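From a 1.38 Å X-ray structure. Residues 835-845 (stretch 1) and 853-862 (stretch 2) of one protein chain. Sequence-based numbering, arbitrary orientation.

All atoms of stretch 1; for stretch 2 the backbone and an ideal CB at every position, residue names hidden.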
# COMPACT_ATOMS: atom_id res chain seq x y z
N GLU A 835 -12.73 -14.72 -19.12
CA GLU A 835 -13.59 -13.54 -19.17
C GLU A 835 -12.73 -12.33 -19.53
O GLU A 835 -11.71 -12.11 -18.89
CB GLU A 835 -14.20 -13.35 -17.80
CG GLU A 835 -15.14 -12.22 -17.64
CD GLU A 835 -15.66 -12.09 -16.21
OE1 GLU A 835 -15.09 -12.79 -15.26
OE2 GLU A 835 -16.61 -11.32 -16.02
N VAL A 836 -13.15 -11.61 -20.57
CA VAL A 836 -12.43 -10.46 -21.13
C VAL A 836 -13.39 -9.28 -21.05
O VAL A 836 -14.50 -9.36 -21.55
CB VAL A 836 -11.95 -10.74 -22.56
CG1 VAL A 836 -11.31 -9.53 -23.25
CG2 VAL A 836 -11.01 -11.93 -22.56
N PRO A 837 -13.02 -8.17 -20.37
CA PRO A 837 -13.99 -7.10 -20.18
C PRO A 837 -14.27 -6.26 -21.41
O PRO A 837 -13.45 -6.18 -22.36
CB PRO A 837 -13.37 -6.26 -19.04
CG PRO A 837 -11.88 -6.54 -19.14
CD PRO A 837 -11.74 -7.94 -19.70
N PRO A 838 -15.45 -5.59 -21.40
CA PRO A 838 -15.80 -4.66 -22.46
C PRO A 838 -14.64 -3.69 -22.71
O PRO A 838 -14.01 -3.18 -21.79
CB PRO A 838 -17.08 -3.97 -21.94
CG PRO A 838 -17.67 -4.98 -20.99
CD PRO A 838 -16.48 -5.65 -20.35
N ASN A 839 -14.45 -3.33 -23.98
CA ASN A 839 -13.49 -2.33 -24.44
C ASN A 839 -12.04 -2.82 -24.42
O ASN A 839 -11.12 -2.00 -24.60
CB ASN A 839 -13.64 -1.00 -23.69
CG ASN A 839 -13.42 0.19 -24.60
OD1 ASN A 839 -13.57 0.07 -25.83
ND2 ASN A 839 -13.08 1.35 -24.04
N THR A 840 -11.83 -4.13 -24.17
CA THR A 840 -10.49 -4.72 -24.20
C THR A 840 -10.45 -5.87 -25.21
O THR A 840 -11.50 -6.36 -25.65
CB THR A 840 -10.04 -5.20 -22.81
OG1 THR A 840 -10.74 -6.41 -22.44
CG2 THR A 840 -10.23 -4.13 -21.75
N ARG A 841 -9.22 -6.33 -25.46
CA ARG A 841 -8.98 -7.52 -26.26
C ARG A 841 -7.89 -8.33 -25.57
O ARG A 841 -7.12 -7.79 -24.75
CB ARG A 841 -8.59 -7.24 -27.71
CG ARG A 841 -9.66 -6.51 -28.51
CD ARG A 841 -9.37 -6.41 -29.98
NE ARG A 841 -9.24 -7.72 -30.64
CZ ARG A 841 -10.28 -8.48 -31.03
NH1 ARG A 841 -11.53 -8.08 -30.86
NH2 ARG A 841 -10.06 -9.63 -31.64
N ALA A 842 -7.87 -9.63 -25.84
CA ALA A 842 -6.88 -10.50 -25.24
C ALA A 842 -6.26 -11.41 -26.31
O ALA A 842 -6.84 -11.67 -27.37
CB ALA A 842 -7.51 -11.31 -24.15
N THR A 843 -5.07 -11.90 -25.99
CA THR A 843 -4.44 -12.99 -26.69
C THR A 843 -4.43 -14.20 -25.76
O THR A 843 -3.81 -14.13 -24.68
CB THR A 843 -3.02 -12.66 -27.16
OG1 THR A 843 -3.11 -11.53 -28.02
CG2 THR A 843 -2.37 -13.79 -27.92
N VAL A 844 -5.17 -15.24 -26.14
CA VAL A 844 -5.21 -16.46 -25.40
C VAL A 844 -4.17 -17.40 -26.00
O VAL A 844 -4.22 -17.70 -27.20
CB VAL A 844 -6.62 -17.06 -25.41
CG1 VAL A 844 -6.67 -18.39 -24.66
CG2 VAL A 844 -7.66 -16.08 -24.91
N VAL A 845 -3.21 -17.84 -25.20
CA VAL A 845 -2.19 -18.79 -25.62
C VAL A 845 -2.49 -20.12 -24.91
O VAL A 845 -2.31 -20.22 -23.69
CB VAL A 845 -0.78 -18.27 -25.25
CG1 VAL A 845 0.30 -19.24 -25.69
CG2 VAL A 845 -0.54 -16.87 -25.80
N UNK A 853 -2.56 -19.79 -30.44
CA UNK A 853 -2.70 -18.42 -30.01
C UNK A 853 -3.91 -17.83 -30.74
O UNK A 853 -4.04 -18.02 -31.95
CB UNK A 853 -1.43 -17.62 -30.28
N UNK A 854 -4.77 -17.16 -29.99
CA UNK A 854 -6.08 -16.71 -30.44
C UNK A 854 -6.30 -15.28 -29.96
O UNK A 854 -6.20 -15.03 -28.76
CB UNK A 854 -7.19 -17.64 -29.93
N UNK A 855 -6.66 -14.35 -30.86
CA UNK A 855 -7.04 -12.96 -30.52
C UNK A 855 -8.54 -12.99 -30.24
O UNK A 855 -9.32 -13.50 -31.08
CB UNK A 855 -6.70 -11.97 -31.64
N UNK A 856 -8.98 -12.40 -29.14
CA UNK A 856 -10.38 -12.34 -28.81
C UNK A 856 -10.73 -10.94 -28.31
O UNK A 856 -9.88 -10.28 -27.73
CB UNK A 856 -10.73 -13.40 -27.77
N UNK A 857 -12.03 -10.60 -28.46
CA UNK A 857 -12.60 -9.43 -27.85
C UNK A 857 -13.35 -9.78 -26.57
O UNK A 857 -13.16 -10.86 -25.97
CB UNK A 857 -13.53 -8.72 -28.84
N UNK A 858 -14.14 -8.82 -26.09
CA UNK A 858 -14.80 -8.97 -24.80
C UNK A 858 -15.77 -10.17 -24.79
O UNK A 858 -16.24 -10.64 -25.87
CB UNK A 858 -15.55 -7.68 -24.45
N UNK A 859 -16.04 -10.67 -23.59
CA UNK A 859 -17.04 -11.70 -23.37
C UNK A 859 -16.46 -12.86 -22.59
O UNK A 859 -15.39 -12.76 -22.02
CB UNK A 859 -17.61 -12.19 -24.70
N UNK A 860 -17.21 -13.96 -22.57
CA UNK A 860 -16.82 -15.15 -21.86
C UNK A 860 -16.50 -16.20 -22.92
O UNK A 860 -17.37 -16.53 -23.76
CB UNK A 860 -17.91 -15.62 -20.89
N UNK A 861 -15.25 -16.64 -22.94
CA UNK A 861 -14.74 -17.55 -23.92
C UNK A 861 -14.39 -18.89 -23.27
O UNK A 861 -13.72 -18.91 -22.26
CB UNK A 861 -13.52 -16.95 -24.62
N UNK A 862 -14.81 -19.99 -23.87
CA UNK A 862 -14.58 -21.33 -23.35
C UNK A 862 -13.68 -22.08 -24.34
O UNK A 862 -13.98 -22.08 -25.57
CB UNK A 862 -15.90 -22.07 -23.13

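Position 853 pairs with Val-845 in an antiparallel, non-hydrogen-bonded register, and its CA-to-CB bond points to the face of the sheet that carries Thr-843 and Val-845. The ideal CB lies 4.6 Å from Thr-843 CG2 and 4.6 Å from Val-845 CG2, so two methyl groups invite an aliphatic stem of almost any kind, branched or long. The residue is Lys-853, whose chain runs along both: CG comes to 3.9 Å from Val-845 CG2 and CE to 3.8 Å from Thr-843 CG2.

At 854 the CB turns to the other face, that of Ala-842 and Val-844. The backbone pairs with Val-844, and the nearest atom of stretch 1 to the ideal CB is a carbonyl oxygen, Val-844 O at 4.0 Å. A beta-branched residue would suit the extended backbone, though many others would fit. Val-854 occupies it, and its main chain supplies two hydrogen bonds, from Val-844 N to Val-854 O (2.8 Å) and from Val-854 N to Val-844 O (2.9 Å).

Position 855 returns to the Thr-843 face, where the ideal CB is 4.1 Å from Arg-841 NH2. A positive charge so near favours an acid, aspartate or glutamate, while asparagine or glutamine could offer an oxygen without the charge. Asp-855 forms a salt bridge, with OD1 3.1 Å from Arg-841 NE near the guanidinium plane; the hydrogen bond within it is weak, at an angle of 135°.

The CB of 856 faces an apolar patch: the ideal CB is 5.0 Å from Val-844 CG2 and 5.4 Å from Val-836 CG2, with Ala-842 paired opposite. The space suits valine, isoleucine or leucine. In Val-856, CG2 gathers all three neighbours, lying 3.9 Å from Ala-842 CB, 4.1 Å from Val-844 CG2 and 4.2 Å from Val-836 CG2.

At 857 an ideal CB would sit 2.9 Å from Arg-841 NH1, a clash, so glycine is the natural choice for this arrangement. Gly-857 lets the guanidinium lie close, with its CA 3.5 Å from Arg-841 NH1.

The CB of 858 points sideways into a tight site, 3.3 Å from Pro-837 O and 3.6 Å from Pro-838 CA. Alanine, serine or perhaps cysteine would suit. Ser-858 is found; its OG bonds elsewhere in the structure, and a water accepts from Ser-858 N (2.9 Å) and donates to Thr-840 O (2.7 Å).

Position 859 has phi/psi of 127/-167, where a CB would jam against the preceding carbonyl oxygen; this alone calls for glycine. Gly-859 pairs with Val-836 through two 2.9 Å hydrogen bonds, Val-836 N to Gly-859 O and Gly-859 N to Val-836 O.

The remaining positions are less constrained. At 860, beside Glu-835, many side chains would do, and Val-860 is present. From 861 the ideal CB reaches nothing in stretch 1, but a longer group could: His-861 brings CD2 to 4.1 Å from Val-836 CG2, while NE2 donates to Gly-857 O (2.7 Å). Position 862 is out of reach and is Glu-862.

Stretch 2 853-862: KVDVGSGVHE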
# COMPACT_ATOMS: atom_id res chain seq x y z
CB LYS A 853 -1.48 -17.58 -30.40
CG LYS A 853 -0.21 -17.84 -29.60
CD LYS A 853 0.87 -16.81 -29.82
CE LYS A 853 0.35 -15.40 -30.05
NZ LYS A 853 1.43 -14.39 -29.99
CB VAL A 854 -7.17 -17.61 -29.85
CG1 VAL A 854 -8.53 -17.27 -30.39
CG2 VAL A 854 -6.86 -19.08 -30.05
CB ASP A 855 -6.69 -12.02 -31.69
CG ASP A 855 -7.04 -10.53 -31.57
OD1 ASP A 855 -7.23 -10.05 -30.42
OD2 ASP A 855 -7.10 -9.81 -32.64
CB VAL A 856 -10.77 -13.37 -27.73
CG1 VAL A 856 -10.58 -14.77 -28.18
CG2 VAL A 856 -10.07 -13.17 -26.41
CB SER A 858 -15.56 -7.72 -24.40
OG SER A 858 -16.70 -7.48 -25.23
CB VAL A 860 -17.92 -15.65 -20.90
CG1 VAL A 860 -17.51 -16.94 -20.19
CG2 VAL A 860 -18.28 -14.59 -19.87
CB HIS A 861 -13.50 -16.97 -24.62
CG HIS A 861 -13.73 -15.61 -25.20
ND1 HIS A 861 -14.28 -15.42 -26.45
CD2 HIS A 861 -13.51 -14.38 -24.68
CE1 HIS A 861 -14.38 -14.12 -26.68
NE2 HIS A 861 -13.91 -13.46 -25.61
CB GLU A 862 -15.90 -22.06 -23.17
CG GLU A 862 -15.80 -23.28 -22.31
CD GLU A 862 -17.15 -23.80 -21.89
OE1 GLU A 862 -17.88 -23.04 -21.20
OE2 GLU A 862 -17.42 -24.92 -22.22
O HOH W 1 -13.73 -6.11 -27.11
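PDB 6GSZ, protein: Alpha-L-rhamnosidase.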